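Local structure of hypothetical protein Atu0120 (Agrobacterium tumefaciens, 2I6H) at residues Phe66-Arg71 with Leu84-Leu89. The protein is of unknown function and belongs to the DUF924 family of bacterial proteins, with a mainly helical chain that has no strands and crystallised with bound calcium ions. Numbering follows the deposited sequence.
Sequences FAAARR and LALMLL
A68 meets L86 and L89 where the last turn of helix 51-69 packs on helix 80-97, a small helix-helix contact in this all-alpha DUF924 protein. The tight part is purely apolar. The methyl of A68 points at the second helix and faces two leucines one turn apart: CB of A68 lies 4.1 Å from CD1 of L89 and 4.3 Å from CD2 of L86. With so short a side chain at 68, the backbones come close, CA of A68 standing 7.0 Å from CA of L86. L89 turns its CB toward the first helix; chi1 -68° sets CG anti to the carbonyl carbon, and chi2 176° then carries CD1 to the methyl. L86 leaves its helix more to the flank and gets there through CD2 alone. Earlier along helix 51-69, A64 and F61 continue the surface that L89 packs on, and L89 also touches I34 of helix 29-41, so three helices meet here. The C-terminal end of the first helix is the looser, solvent side: R70 and R71 are exposed and do not touch 84-89, although R71 lies against L110 and F114 of helix 108-120. R70 NE forms a salt bridge with E72 OE2, and R71 NH2 with D74 OD2. Here the helix ends in a Schellman motif, R71 taking a positive phi of 67° while its backbone N still reaches back 3.0 Å to O of A68.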
ATOM      1  N   PHE A  66     -11.849 -23.021  11.586  1.00  9.68           N
ATOM      2  CA  PHE A  66     -13.125 -23.723  11.659  1.00 10.26           C
ATOM      3  C   PHE A  66     -13.859 -23.529  12.989  1.00  9.40           C
ATOM      4  O   PHE A  66     -15.086 -23.357  13.000  1.00  9.71           O
ATOM      5  CB  PHE A  66     -12.992 -25.171  11.195  1.00  9.77           C
ATOM      6  CG  PHE A  66     -12.931 -25.275   9.686  1.00  7.91           C
ATOM      7  CD1 PHE A  66     -14.124 -25.362   8.927  1.00 10.05           C
ATOM      8  CD2 PHE A  66     -11.713 -25.219   9.032  1.00  8.20           C
ATOM      9  CE1 PHE A  66     -14.083 -25.400   7.506  1.00 11.54           C
ATOM     10  CE2 PHE A  66     -11.665 -25.286   7.631  1.00 10.73           C
ATOM     11  CZ  PHE A  66     -12.827 -25.357   6.873  1.00 10.09           C
ATOM     12  N   ALA A  67     -13.104 -23.487  14.076  1.00 10.90           N
ATOM     13  CA  ALA A  67     -13.679 -23.226  15.413  1.00  9.94           C
ATOM     14  C   ALA A  67     -14.334 -21.838  15.417  1.00 10.19           C
ATOM     15  O   ALA A  67     -15.459 -21.663  15.893  1.00 10.31           O
ATOM     16  CB  ALA A  67     -12.604 -23.313  16.517  1.00 11.98           C
ATOM     17  N   ALA A  68     -13.615 -20.848  14.916  1.00  9.16           N
ATOM     18  CA  ALA A  68     -14.174 -19.476  14.828  1.00  9.79           C
ATOM     19  C   ALA A  68     -15.464 -19.474  13.990  1.00  9.03           C
ATOM     20  O   ALA A  68     -16.458 -18.860  14.377  1.00  8.49           O
ATOM     21  CB  ALA A  68     -13.153 -18.531  14.225  1.00  9.28           C
ATOM     22  N   ALA A  69     -15.428 -20.142  12.822  1.00  8.96           N
ATOM     23  CA  ALA A  69     -16.582 -20.230  11.905  1.00 10.13           C
ATOM     24  C   ALA A  69     -17.749 -20.997  12.545  1.00  9.68           C
ATOM     25  O   ALA A  69     -18.888 -20.765  12.182  1.00 10.05           O
ATOM     26  CB  ALA A  69     -16.159 -20.902  10.577  1.00  9.33           C
ATOM     27  N   ARG A  70     -17.454 -21.903  13.488  1.00  8.93           N
ATOM     28  CA  ARG A  70     -18.507 -22.674  14.177  1.00  9.96           C
ATOM     29  C   ARG A  70     -19.061 -21.895  15.376  1.00  9.58           C
ATOM     30  O   ARG A  70     -19.895 -22.406  16.142  1.00  9.99           O
ATOM     31  CB  ARG A  70     -17.976 -24.017  14.678  1.00  9.67           C
ATOM     32  CG  ARG A  70     -17.883 -25.079  13.609  1.00 10.93           C
ATOM     33  CD  ARG A  70     -17.686 -26.475  14.240  1.00 10.31           C
ATOM     34  NE  ARG A  70     -16.556 -26.482  15.185  1.00 12.00           N
ATOM     35  CZ  ARG A  70     -15.280 -26.749  14.862  1.00 14.67           C
ATOM     36  NH1 ARG A  70     -14.923 -27.054  13.606  1.00 11.94           N
ATOM     37  NH2 ARG A  70     -14.341 -26.724  15.818  1.00 12.98           N
ATOM     38  N   ARG A  71     -18.573 -20.672  15.556  1.00  9.80           N
ATOM     39  CA  ARG A  71     -19.025 -19.782  16.674  1.00 10.69           C
ATOM     40  C   ARG A  71     -18.601 -20.339  18.042  1.00 11.02           C
ATOM     41  O   ARG A  71     -19.332 -20.211  19.049  1.00 12.97           O
ATOM     42  CB  ARG A  71     -20.562 -19.498  16.610  1.00  9.47           C
ATOM     43  CG  ARG A  71     -21.015 -18.929  15.241  1.00 11.05           C
ATOM     44  CD  ARG A  71     -20.292 -17.597  14.938  1.00 10.22           C
ATOM     45  NE  ARG A  71     -20.662 -16.578  15.918  1.00 11.47           N
ATOM     46  CZ  ARG A  71     -21.747 -15.795  15.809  1.00 15.76           C
ATOM     47  NH1 ARG A  71     -22.547 -15.891  14.748  1.00 14.41           N
ATOM     48  NH2 ARG A  71     -22.047 -14.913  16.770  1.00 16.53           N
ATOM     49  N   LEU A  84      -8.468  -9.190  17.253  1.00  9.06           N
ATOM     50  CA  LEU A  84      -7.560  -9.189  16.092  1.00  9.35           C
ATOM     51  C   LEU A  84      -7.383 -10.618  15.532  1.00  9.50           C
ATOM     52  O   LEU A  84      -7.426 -10.833  14.319  1.00 10.04           O
ATOM     53  CB  LEU A  84      -6.178  -8.573  16.475  1.00  7.64           C
ATOM     54  CG  LEU A  84      -5.073  -8.619  15.385  1.00  9.50           C
ATOM     55  CD1 LEU A  84      -5.591  -7.962  14.071  1.00 14.15           C
ATOM     56  CD2 LEU A  84      -3.760  -7.959  15.853  1.00 10.62           C
ATOM     57  N   ALA A  85      -7.139 -11.599  16.414  1.00  9.08           N
ATOM     58  CA  ALA A  85      -7.041 -12.993  15.994  1.00  8.98           C
ATOM     59  C   ALA A  85      -8.288 -13.440  15.210  1.00  9.23           C
ATOM     60  O   ALA A  85      -8.154 -14.163  14.208  1.00  9.18           O
ATOM     61  CB  ALA A  85      -6.800 -13.922  17.196  1.00  8.87           C
ATOM     62  N   LEU A  86      -9.480 -13.061  15.686  1.00  9.82           N
ATOM     63  CA  LEU A  86     -10.717 -13.350  14.931  1.00  8.81           C
ATOM     64  C   LEU A  86     -10.661 -12.783  13.495  1.00  9.34           C
ATOM     65  O   LEU A  86     -11.054 -13.475  12.545  1.00  8.59           O
ATOM     66  CB  LEU A  86     -11.950 -12.821  15.651  1.00  9.13           C
ATOM     67  CG  LEU A  86     -12.342 -13.553  16.944  1.00  8.17           C
ATOM     68  CD1 LEU A  86     -13.562 -12.852  17.553  1.00  9.85           C
ATOM     69  CD2 LEU A  86     -12.641 -15.077  16.661  1.00  7.62           C
HETATM   70  N   MSE A  87     -10.186 -11.548  13.347  1.00  8.30           N
HETATM   71  CA  MSE A  87     -10.093 -10.914  12.029  1.00  9.50           C
HETATM   72  C   MSE A  87      -9.156 -11.752  11.141  1.00  9.58           C
HETATM   73  O   MSE A  87      -9.454 -12.033   9.963  1.00 10.38           O
HETATM   74  CB  MSE A  87      -9.485  -9.504  12.127  1.00 10.38           C
HETATM   75  CG  MSE A  87     -10.178  -8.538  12.999  1.00 10.59           C
HETATM   76 SE   MSE A  87     -12.045  -8.209  12.356  0.90 18.90          SE
HETATM   77  CE  MSE A  87     -12.945  -9.375  13.583  1.00 15.87           C
ATOM     78  N   LEU A  88      -8.036 -12.167  11.721  1.00  9.15           N
ATOM     79  CA  LEU A  88      -7.003 -12.910  10.987  1.00  9.34           C
ATOM     80  C   LEU A  88      -7.544 -14.264  10.571  1.00 10.84           C
ATOM     81  O   LEU A  88      -7.312 -14.727   9.436  1.00 10.32           O
ATOM     82  CB  LEU A  88      -5.759 -13.049  11.845  1.00 10.59           C
ATOM     83  CG  LEU A  88      -5.106 -11.705  12.156  1.00  9.42           C
ATOM     84  CD1 LEU A  88      -3.881 -11.992  13.050  1.00 10.06           C
ATOM     85  CD2 LEU A  88      -4.714 -10.922  10.897  1.00 10.72           C
ATOM     86  N   LEU A  89      -8.318 -14.896  11.445  1.00  9.98           N
ATOM     87  CA  LEU A  89      -8.927 -16.191  11.075  1.00  9.68           C
ATOM     88  C   LEU A  89     -10.076 -16.108  10.052  1.00 10.36           C
ATOM     89  O   LEU A  89     -10.249 -17.028   9.220  1.00 11.06           O
ATOM     90  CB  LEU A  89      -9.475 -16.846  12.326  1.00 10.36           C
ATOM     91  CG  LEU A  89      -8.403 -17.314  13.325  1.00  8.75           C
ATOM     92  CD1 LEU A  89      -9.122 -17.839  14.550  1.00 12.19           C
ATOM     93  CD2 LEU A  89      -7.505 -18.445  12.669  1.00  8.23           C
TER